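Local coordinates for cell division protein FtsZ 1 (Methanocaldococcus jannaschii, PDB 2VAP) that binds GTP and, as a GTPase related to tubulin, is thought to polymerise into the contractile ring that marks the site of cell division, at residues 48-53 against 77-82; 41-46 against 67-72; 57-62 against 218-223. One frame throughout, in Å; residues are numbered along the deposited sequence.

Contact 1: residues 48-53 against 77-82; sequences AGNNTI and IRTKAD. With GDP (guanosine-5'-diphosphate), chain B.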
loop_
_atom_site.group_PDB
_atom_site.type_symbol
_atom_site.label_atom_id
_atom_site.label_comp_id
_atom_site.label_asym_id
_atom_site.label_seq_id
_atom_site.Cartn_x
_atom_site.Cartn_y
_atom_site.Cartn_z
ATOM N N ALA A 48 -13.329 -3.334 -4.101
ATOM C CA ALA A 48 -12.459 -2.181 -3.852
ATOM C C ALA A 48 -11.036 -2.403 -4.360
ATOM O O ALA A 48 -10.433 -1.501 -4.944
ATOM C CB ALA A 48 -12.453 -1.832 -2.371
ATOM N N GLY A 49 -10.510 -3.608 -4.139
ATOM C CA GLY A 49 -9.183 -3.986 -4.624
ATOM C C GLY A 49 -9.066 -3.938 -6.137
ATOM O O GLY A 49 -8.059 -3.472 -6.673
ATOM N N ASN A 50 -10.100 -4.423 -6.825
ATOM C CA ASN A 50 -10.160 -4.370 -8.284
ATOM C C ASN A 50 -10.197 -2.934 -8.802
ATOM O O ASN A 50 -9.520 -2.602 -9.776
ATOM C CB ASN A 50 -11.368 -5.149 -8.812
ATOM C CG ASN A 50 -11.168 -6.657 -8.765
ATOM O OD1 ASN A 50 -10.223 -7.165 -8.154
ATOM N ND2 ASN A 50 -12.069 -7.381 -9.412
ATOM N N ASN A 51 -10.985 -2.092 -8.133
ATOM C CA ASN A 51 -11.069 -0.668 -8.454
ATOM C C ASN A 51 -9.710 0.017 -8.324
ATOM O O ASN A 51 -9.344 0.850 -9.158
ATOM C CB ASN A 51 -12.106 0.022 -7.559
ATOM C CG ASN A 51 -12.438 1.430 -8.021
ATOM O OD1 ASN A 51 -12.763 1.659 -9.187
ATOM N ND2 ASN A 51 -12.367 2.383 -7.100
ATOM N N THR A 52 -8.967 -0.352 -7.281
ATOM C CA THR A 52 -7.608 0.145 -7.064
ATOM C C THR A 52 -6.687 -0.266 -8.218
ATOM O O THR A 52 -5.948 0.565 -8.750
ATOM C CB THR A 52 -7.036 -0.336 -5.703
ATOM O OG1 THR A 52 -7.888 0.109 -4.640
ATOM C CG2 THR A 52 -5.630 0.207 -5.469
ATOM N N ILE A 53 -6.751 -1.540 -8.606
ATOM C CA ILE A 53 -5.943 -2.065 -9.712
ATOM C C ILE A 53 -6.227 -1.338 -11.033
ATOM O O ILE A 53 -5.295 -0.968 -11.751
ATOM C CB ILE A 53 -6.124 -3.605 -9.880
ATOM C CG1 ILE A 53 -5.529 -4.364 -8.684
ATOM C CG2 ILE A 53 -5.521 -4.101 -11.199
ATOM C CD1 ILE A 53 -4.004 -4.298 -8.549
ATOM N N ILE A 77 -14.459 -8.461 -14.889
ATOM C CA ILE A 77 -14.343 -8.241 -16.335
ATOM C C ILE A 77 -14.215 -6.760 -16.733
ATOM O O ILE A 77 -13.553 -6.440 -17.723
ATOM C CB ILE A 77 -15.450 -9.008 -17.129
ATOM C CG1 ILE A 77 -14.871 -10.287 -17.748
ATOM C CG2 ILE A 77 -16.060 -8.152 -18.232
ATOM C CD1 ILE A 77 -14.346 -11.312 -16.746
ATOM N N ARG A 78 -14.818 -5.866 -15.952
ATOM C CA ARG A 78 -14.690 -4.426 -16.209
ATOM C C ARG A 78 -13.422 -3.814 -15.595
ATOM O O ARG A 78 -13.124 -2.637 -15.813
ATOM C CB ARG A 78 -15.949 -3.656 -15.780
ATOM C CG ARG A 78 -16.421 -3.902 -14.356
ATOM C CD ARG A 78 -17.599 -2.997 -14.022
ATOM N NE ARG A 78 -18.435 -3.546 -12.956
ATOM C CZ ARG A 78 -19.578 -4.200 -13.153
ATOM N NH1 ARG A 78 -20.043 -4.395 -14.382
ATOM N NH2 ARG A 78 -20.263 -4.659 -12.115
ATOM N N THR A 79 -12.681 -4.626 -14.843
ATOM C CA THR A 79 -11.402 -4.219 -14.265
ATOM C C THR A 79 -10.309 -4.211 -15.336
ATOM O O THR A 79 -10.308 -5.053 -16.236
ATOM C CB THR A 79 -10.999 -5.163 -13.101
ATOM O OG1 THR A 79 -12.032 -5.169 -12.111
ATOM C CG2 THR A 79 -9.688 -4.731 -12.451
ATOM N N LYS A 80 -9.395 -3.246 -15.243
ATOM C CA LYS A 80 -8.219 -3.206 -16.109
ATOM C C LYS A 80 -6.994 -3.688 -15.337
ATOM O O LYS A 80 -6.657 -3.136 -14.286
ATOM C CB LYS A 80 -7.991 -1.795 -16.664
ATOM C CG LYS A 80 -8.879 -1.420 -17.852
ATOM C CD LYS A 80 -10.235 -0.871 -17.414
ATOM C CE LYS A 80 -11.119 -0.533 -18.608
ATOM N NZ LYS A 80 -11.596 -1.748 -19.330
ATOM N N ALA A 81 -6.342 -4.726 -15.860
ATOM C CA ALA A 81 -5.193 -5.353 -15.201
ATOM C C ALA A 81 -4.313 -6.104 -16.198
ATOM O O ALA A 81 -4.768 -6.470 -17.283
ATOM C CB ALA A 81 -5.668 -6.305 -14.104
ATOM N N ASP A 82 -3.056 -6.334 -15.821
ATOM C CA ASP A 82 -2.158 -7.187 -16.602
ATOM C C ASP A 82 -2.651 -8.633 -16.595
ATOM O O ASP A 82 -2.555 -9.335 -17.604
ATOM C CB ASP A 82 -0.727 -7.128 -16.056
ATOM C CG ASP A 82 -0.062 -5.782 -16.285
ATOM O OD1 ASP A 82 -0.184 -5.227 -17.397
ATOM O OD2 ASP A 82 0.600 -5.286 -15.350
HETATM P PB GDP B . -15.745 -7.488 -1.450
HETATM O O1B GDP B . -16.648 -8.600 -0.972
HETATM O O2B GDP B . -15.806 -7.403 -2.957
HETATM O O3B GDP B . -14.331 -7.770 -1.006
HETATM O O3A GDP B . -16.270 -6.117 -0.789
HETATM P PA GDP B . -15.889 -4.650 -1.335
HETATM O O1A GDP B . -14.488 -4.598 -1.892
HETATM O O2A GDP B . -16.904 -4.161 -2.340
HETATM O "O5'" GDP B . -15.987 -3.762 -0.000
HETATM C "C5'" GDP B . -15.190 -4.085 1.135
HETATM C "C4'" GDP B . -14.836 -2.809 1.879
HETATM O "O4'" GDP B . -14.150 -1.907 1.005
HETATM C "C3'" GDP B . -16.078 -2.077 2.360
HETATM O "O3'" GDP B . -16.416 -2.445 3.701
HETATM C "C2'" GDP B . -15.720 -0.610 2.226
HETATM O "O2'" GDP B . -15.145 -0.123 3.441
HETATM C "C1'" GDP B . -14.656 -0.576 1.143
HETATM N N9 GDP B . -15.199 -0.104 -0.160
HETATM C C8 GDP B . -16.380 -0.422 -0.732
HETATM N N7 GDP B . -16.529 0.199 -1.933
HETATM C C5 GDP B . -15.419 0.932 -2.146
HETATM C C6 GDP B . -14.909 1.832 -3.211
HETATM O O6 GDP B . -15.584 2.062 -4.237
HETATM N N1 GDP B . -13.699 2.394 -3.037
HETATM C C2 GDP B . -12.946 2.165 -1.942
HETATM N N2 GDP B . -11.735 2.764 -1.833
HETATM N N3 GDP B . -13.352 1.354 -0.932
HETATM C C4 GDP B . -14.551 0.724 -0.978
#

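Contact 2: residues 41-46 against 67-72; sequences TVVGCG and VAINTD. With GDP (guanosine-5'-diphosphate), chain B.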
loop_
_atom_site.group_PDB
_atom_site.type_symbol
_atom_site.label_atom_id
_atom_site.label_comp_id
_atom_site.label_asym_id
_atom_site.label_seq_id
_atom_site.Cartn_x
_atom_site.Cartn_y
_atom_site.Cartn_z
ATOM N N THR A 41 4.847 -7.251 -7.931
ATOM C CA THR A 41 3.477 -7.528 -8.347
ATOM C C THR A 41 2.496 -6.946 -7.329
ATOM O O THR A 41 2.680 -7.100 -6.120
ATOM C CB THR A 41 3.238 -9.046 -8.528
ATOM O OG1 THR A 41 4.197 -9.572 -9.454
ATOM C CG2 THR A 41 1.836 -9.323 -9.058
ATOM N N VAL A 42 1.467 -6.264 -7.828
ATOM C CA VAL A 42 0.399 -5.736 -6.983
ATOM C C VAL A 42 -0.870 -6.553 -7.222
ATOM O O VAL A 42 -1.340 -6.661 -8.357
ATOM C CB VAL A 42 0.128 -4.231 -7.260
ATOM C CG1 VAL A 42 -0.934 -3.687 -6.310
ATOM C CG2 VAL A 42 1.412 -3.418 -7.142
ATOM N N VAL A 43 -1.406 -7.131 -6.150
ATOM C CA VAL A 43 -2.613 -7.955 -6.226
ATOM C C VAL A 43 -3.781 -7.265 -5.522
ATOM O O VAL A 43 -3.728 -7.009 -4.317
ATOM C CB VAL A 43 -2.393 -9.370 -5.625
ATOM C CG1 VAL A 43 -3.634 -10.239 -5.818
ATOM C CG2 VAL A 43 -1.180 -10.041 -6.252
ATOM N N GLY A 44 -4.829 -6.965 -6.286
ATOM C CA GLY A 44 -6.037 -6.343 -5.748
ATOM C C GLY A 44 -7.167 -7.345 -5.629
ATOM O O GLY A 44 -7.537 -7.992 -6.612
ATOM N N CYS A 45 -7.722 -7.461 -4.425
ATOM C CA CYS A 45 -8.717 -8.487 -4.119
ATOM C C CYS A 45 -10.094 -7.889 -3.841
ATOM O O CYS A 45 -10.227 -6.966 -3.036
ATOM C CB CYS A 45 -8.261 -9.315 -2.914
ATOM S SG CYS A 45 -6.555 -9.910 -3.002
ATOM N N GLY A 46 -11.114 -8.423 -4.509
ATOM C CA GLY A 46 -12.492 -7.980 -4.298
ATOM C C GLY A 46 -12.835 -6.696 -5.030
ATOM O O GLY A 46 -12.040 -6.196 -5.824
ATOM N N VAL A 67 -2.299 -7.497 -10.834
ATOM C CA VAL A 67 -3.157 -8.677 -10.829
ATOM C C VAL A 67 -4.454 -8.364 -10.082
ATOM O O VAL A 67 -4.427 -7.875 -8.953
ATOM C CB VAL A 67 -2.448 -9.906 -10.190
ATOM C CG1 VAL A 67 -3.386 -11.112 -10.125
ATOM C CG2 VAL A 67 -1.186 -10.265 -10.966
ATOM N N ALA A 68 -5.584 -8.632 -10.731
ATOM C CA ALA A 68 -6.890 -8.463 -10.105
ATOM C C ALA A 68 -7.540 -9.821 -9.885
ATOM O O ALA A 68 -7.625 -10.633 -10.808
ATOM C CB ALA A 68 -7.783 -7.579 -10.963
ATOM N N ILE A 69 -7.975 -10.071 -8.654
ATOM C CA ILE A 69 -8.699 -11.302 -8.336
ATOM C C ILE A 69 -10.063 -10.993 -7.724
ATOM O O ILE A 69 -10.216 -10.025 -6.971
ATOM C CB ILE A 69 -7.882 -12.281 -7.434
ATOM C CG1 ILE A 69 -7.802 -11.787 -5.985
ATOM C CG2 ILE A 69 -6.486 -12.540 -8.025
ATOM C CD1 ILE A 69 -7.474 -12.883 -4.979
ATOM N N ASN A 70 -11.053 -11.812 -8.067
ATOM C CA ASN A 70 -12.413 -11.624 -7.571
ATOM C C ASN A 70 -13.239 -12.890 -7.724
ATOM O O ASN A 70 -12.964 -13.721 -8.592
ATOM C CB ASN A 70 -13.101 -10.470 -8.313
ATOM C CG ASN A 70 -14.122 -9.735 -7.453
ATOM O OD1 ASN A 70 -14.807 -10.328 -6.617
ATOM N ND2 ASN A 70 -14.228 -8.430 -7.663
ATOM N N THR A 71 -14.242 -13.029 -6.862
ATOM C CA THR A 71 -15.248 -14.079 -6.987
ATOM C C THR A 71 -16.369 -13.598 -7.904
ATOM O O THR A 71 -17.097 -14.406 -8.482
ATOM C CB THR A 71 -15.872 -14.429 -5.625
ATOM O OG1 THR A 71 -16.322 -13.230 -4.984
ATOM C CG2 THR A 71 -14.864 -15.123 -4.728
ATOM N N ASP A 72 -16.496 -12.278 -8.026
ATOM C CA ASP A 72 -17.542 -11.646 -8.828
ATOM C C ASP A 72 -17.045 -11.390 -10.250
ATOM O O ASP A 72 -16.166 -10.551 -10.470
ATOM C CB ASP A 72 -17.992 -10.338 -8.157
ATOM C CG ASP A 72 -19.220 -9.721 -8.813
ATOM O OD1 ASP A 72 -19.307 -9.711 -10.057
ATOM O OD2 ASP A 72 -20.097 -9.223 -8.076
HETATM P PB GDP B . -15.745 -7.488 -1.450
HETATM O O1B GDP B . -16.648 -8.600 -0.972
HETATM O O2B GDP B . -15.806 -7.403 -2.957
HETATM O O3B GDP B . -14.331 -7.770 -1.006
HETATM O O3A GDP B . -16.270 -6.117 -0.789
HETATM P PA GDP B . -15.889 -4.650 -1.335
HETATM O O1A GDP B . -14.488 -4.598 -1.892
HETATM O O2A GDP B . -16.904 -4.161 -2.340
HETATM O "O5'" GDP B . -15.987 -3.762 -0.000
HETATM C "C5'" GDP B . -15.190 -4.085 1.135
HETATM C "C4'" GDP B . -14.836 -2.809 1.879
HETATM O "O4'" GDP B . -14.150 -1.907 1.005
HETATM C "C3'" GDP B . -16.078 -2.077 2.360
HETATM O "O3'" GDP B . -16.416 -2.445 3.701
HETATM C "C2'" GDP B . -15.720 -0.610 2.226
HETATM O "O2'" GDP B . -15.145 -0.123 3.441
HETATM C "C1'" GDP B . -14.656 -0.576 1.143
HETATM N N9 GDP B . -15.199 -0.104 -0.160
HETATM C C8 GDP B . -16.380 -0.422 -0.732
HETATM N N7 GDP B . -16.529 0.199 -1.933
HETATM C C5 GDP B . -15.419 0.932 -2.146
HETATM C C6 GDP B . -14.909 1.832 -3.211
HETATM O O6 GDP B . -15.584 2.062 -4.237
HETATM N N1 GDP B . -13.699 2.394 -3.037
HETATM C C2 GDP B . -12.946 2.165 -1.942
HETATM N N2 GDP B . -11.735 2.764 -1.833
HETATM N N3 GDP B . -13.352 1.354 -0.932
HETATM C C4 GDP B . -14.551 0.724 -0.978
#

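Contact 3: residues 57-62 against 218-223; sequences KMEGIE and AVKGLV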
loop_
_atom_site.group_PDB
_atom_site.type_symbol
_atom_site.label_atom_id
_atom_site.label_comp_id
_atom_site.label_asym_id
_atom_site.label_seq_id
_atom_site.Cartn_x
_atom_site.Cartn_y
_atom_site.Cartn_z
ATOM N N LYS A 57 -3.559 0.743 -13.240
ATOM C CA LYS A 57 -3.303 0.325 -14.619
ATOM C C LYS A 57 -3.528 1.466 -15.616
ATOM O O LYS A 57 -2.755 1.623 -16.566
ATOM C CB LYS A 57 -4.166 -0.897 -14.974
ATOM C CG LYS A 57 -4.019 -1.422 -16.406
ATOM C CD LYS A 57 -2.657 -2.059 -16.659
ATOM C CE LYS A 57 -2.509 -2.472 -18.114
ATOM N NZ LYS A 57 -1.118 -2.889 -18.438
ATOM N N MET A 58 -4.577 2.257 -15.391
ATOM C CA MET A 58 -4.910 3.388 -16.265
ATOM C C MET A 58 -3.911 4.540 -16.142
ATOM O O MET A 58 -3.475 5.096 -17.153
ATOM C CB MET A 58 -6.330 3.898 -15.990
ATOM C CG MET A 58 -7.442 2.985 -16.491
ATOM S SD MET A 58 -9.057 3.792 -16.557
ATOM C CE MET A 58 -9.352 4.160 -14.827
ATOM N N GLU A 59 -3.559 4.890 -14.906
ATOM C CA GLU A 59 -2.593 5.958 -14.635
ATOM C C GLU A 59 -1.173 5.550 -15.018
ATOM O O GLU A 59 -0.331 6.402 -15.312
ATOM C CB GLU A 59 -2.645 6.377 -13.163
ATOM C CG GLU A 59 -3.899 7.154 -12.773
ATOM C CD GLU A 59 -3.977 7.452 -11.283
ATOM O OE1 GLU A 59 -5.101 7.440 -10.736
ATOM O OE2 GLU A 59 -2.924 7.698 -10.656
ATOM N N GLY A 60 -0.916 4.243 -15.007
ATOM C CA GLY A 60 0.371 3.697 -15.419
ATOM C C GLY A 60 1.367 3.598 -14.284
ATOM O O GLY A 60 2.335 4.362 -14.231
ATOM N N ILE A 61 1.125 2.658 -13.372
ATOM C CA ILE A 61 2.062 2.366 -12.284
ATOM C C ILE A 61 3.354 1.781 -12.861
ATOM O O ILE A 61 3.323 0.846 -13.665
ATOM C CB ILE A 61 1.435 1.439 -11.193
ATOM C CG1 ILE A 61 2.418 1.217 -10.033
ATOM C CG2 ILE A 61 0.940 0.113 -11.794
ATOM C CD1 ILE A 61 1.778 0.694 -8.754
ATOM N N GLU A 62 4.486 2.351 -12.457
ATOM C CA GLU A 62 5.770 2.001 -13.056
ATOM C C GLU A 62 6.418 0.777 -12.414
ATOM O O GLU A 62 6.417 0.631 -11.191
ATOM C CB GLU A 62 6.726 3.197 -13.021
ATOM C CG GLU A 62 6.235 4.401 -13.825
ATOM C CD GLU A 62 7.313 5.444 -14.057
ATOM O OE1 GLU A 62 8.438 5.067 -14.447
ATOM O OE2 GLU A 62 7.029 6.645 -13.861
ATOM N N ALA A 218 -0.986 5.578 -1.613
ATOM C CA ALA A 218 -0.235 4.682 -0.735
ATOM C C ALA A 218 0.472 3.570 -1.509
ATOM O O ALA A 218 1.673 3.360 -1.336
ATOM C CB ALA A 218 -1.147 4.095 0.340
ATOM N N VAL A 219 -0.276 2.865 -2.359
ATOM C CA VAL A 219 0.271 1.748 -3.138
ATOM C C VAL A 219 1.256 2.237 -4.207
ATOM O O VAL A 219 2.392 1.766 -4.265
ATOM C CB VAL A 219 -0.849 0.871 -3.770
ATOM C CG1 VAL A 219 -0.256 -0.220 -4.656
ATOM C CG2 VAL A 219 -1.718 0.244 -2.686
ATOM N N LYS A 220 0.818 3.185 -5.037
ATOM C CA LYS A 220 1.671 3.757 -6.083
ATOM C C LYS A 220 2.906 4.435 -5.488
ATOM O O LYS A 220 4.007 4.303 -6.022
ATOM C CB LYS A 220 0.879 4.741 -6.951
ATOM C CG LYS A 220 1.554 5.124 -8.261
ATOM C CD LYS A 220 0.636 5.986 -9.110
ATOM C CE LYS A 220 1.305 6.395 -10.412
ATOM N NZ LYS A 220 0.413 7.238 -11.255
ATOM N N GLY A 221 2.716 5.142 -4.376
ATOM C CA GLY A 221 3.807 5.825 -3.680
ATOM C C GLY A 221 4.874 4.889 -3.136
ATOM O O GLY A 221 6.066 5.191 -3.213
ATOM N N LEU A 222 4.450 3.754 -2.586
ATOM C CA LEU A 222 5.388 2.759 -2.067
ATOM C C LEU A 222 6.122 2.016 -3.182
ATOM O O LEU A 222 7.336 1.814 -3.099
ATOM C CB LEU A 222 4.686 1.767 -1.131
ATOM C CG LEU A 222 4.486 2.209 0.321
ATOM C CD1 LEU A 222 3.451 1.331 1.007
ATOM C CD2 LEU A 222 5.802 2.192 1.094
ATOM N N VAL A 223 5.383 1.616 -4.215
ATOM C CA VAL A 223 5.960 0.920 -5.368
ATOM C C VAL A 223 6.979 1.805 -6.089
ATOM O O VAL A 223 8.117 1.389 -6.323
ATOM C CB VAL A 223 4.866 0.454 -6.372
ATOM C CG1 VAL A 223 5.490 -0.036 -7.680
ATOM C CG2 VAL A 223 4.006 -0.639 -5.762
#

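Contact 1: residues 48-53 against 77-82
Thr79 and Ala81 press against Asn50 and Ile53, laying the loop before strand 83-86 along helix 46-59, the helix that follows the first strand, 40-45, of the Rossmann-like sheet. Thr79 meets the helix with both branches. Its OG1 lies 3.4 Å from Asn50 CB, and its methyl CG2 sits equally close, 3.4 Å, to Asn50 O, the two side chains crossing at about a right angle. One helical turn on, Ile53 reaches the loop with CG2, the branch anti to its backbone N (chi1, to CG1, is -68°). That methyl touches Ala81 CB at 3.6 Å and comes to 3.4 Å from Lys80 O, a buried carbonyl for which the model offers no hydrogen-bond partner.

Polar anchoring comes from the second shell. Thr79 OG1 is hydrogen-bonded to Gln75 O, while Thr54 OG1 bridges Lys80 N and Asn50 O, tying loop to helix just beside the apolar contact. Ala68 of strand 64-70 packs against Asn50, Thr79 and Ala81. The N-terminal end of the same helix meets the nucleotide, where Ala48 N donates an almost straight hydrogen bond, 2.8 Å long at 177°, to the alpha-phosphate oxygen O1A of GDP.

Contact 2: residues 41-46 against 67-72
The hydrogen bond from Gly44 N to Val67 O is short, at 2.8 Å, and Val43 CA adds a C-H...O contact to the same oxygen at 3.3 Å. The bonding is that of parallel strands in a beta-alpha-beta unit, 40-45 and 64-70 joined through helix 46-59, and it continues with Ile69 N to Gly44 O at 2.9 Å. On the face bearing Val43, Cys45 and Ile69, the chi1 of Ile69 (74°) places CG1 between its backbone N and carbonyl carbon, and CD1 beyond it lies 3.7 Å from Cys45 SG.

At the end of the strand, Asn70 makes an Asx turn: OD1 accepts from Asp72 N at 2.9 Å, the donor standing above the carbonyl plane, and weakly from Thr71 N, while ND2 lies 3.4 Å from Gly46 C. An alanine at Asn70 would probably leave the turn without its acceptor and open a gap beside the Gly46 backbone. Asp72 in turn caps helix 73-77 through Gln75 N. Gly46 CA is 3.6 Å from GDP O2B, and a beta carbon here would clash with O3B, which suggests that a glycine here lets the beta-phosphate lie close to the backbone.

Contact 3: residues 57-62 against 218-223
This is a surface contact, part charged and part apolar, between the C-terminal end of helix 46-59 with the turn that follows it and helix 204-227, the long central helix that in FtsZ and tubulin runs from the GTPase domain to the C-terminal domain. Mainly Glu59 and Ile61, with Glu62, supply one side, Lys220 and Val223 the other. The Lys220 side chain leaves its helix with CG anti to the backbone N (chi1 -165°) and stays fully extended, crossing Glu59 obliquely. Its NZ reaches Glu59 OE2 at 3.4 Å, a weak hydrogen bond within a salt bridge, and also lies 3.7 Å from Glu59 CB. The other carboxylate oxygen, OE1, is paired with Arg55 one turn back.

Gly60 ends the helix with a positive phi of 89°, and the chain then turns to bring Ile61 over helix 204-227. CG1 of Ile61 lies anti to its backbone N, and CD1 beyond it meets Val223 CB at 3.9 Å. The same methyl lies 4.1 Å from Lys220 CA, so it rests against both residues of the helix. Further along, Glu62 O comes to 3.7 Å from Val223 CG1. That carbonyl is hydrogen-bonded to Thr227 OG1, and Glu62 N donates to Glu224 OE2, so the next turn of the helix holds the backbone of the turn.

A long salt bridge with a poorly ordered Glu59 is likely to add little stiffness, so the apolar packing of Ile61 on Val223 and the Lys220 chain, with Leu56 beside it, and the backbone bonds of Glu62 probably do more of the holding.

Overall arrangement
Helix 46-59 is the common thread. It connects the two strands of contact 2, carries one segment of contact 1 and ends in contact 3. Along the chain the segments run 41-46, 48-53, 57-62, 67-72, 77-82 and 218-223, so the three contacts interleave. Contacts 1 and 2 have centres about 7 Å apart and both touch GDP; the centre of contact 3 is about 13 Å from the first and about 15 Å from the second. A Lys57-Asp82 salt bridge links contacts 1 and 3, and Val42 packs on Val219 and Val223. The nucleotide end of the GTPase sheet is joined, through helix 46-59 and direct packing of strand 40-45, to helix 204-227, whose Asp212 binds GDP.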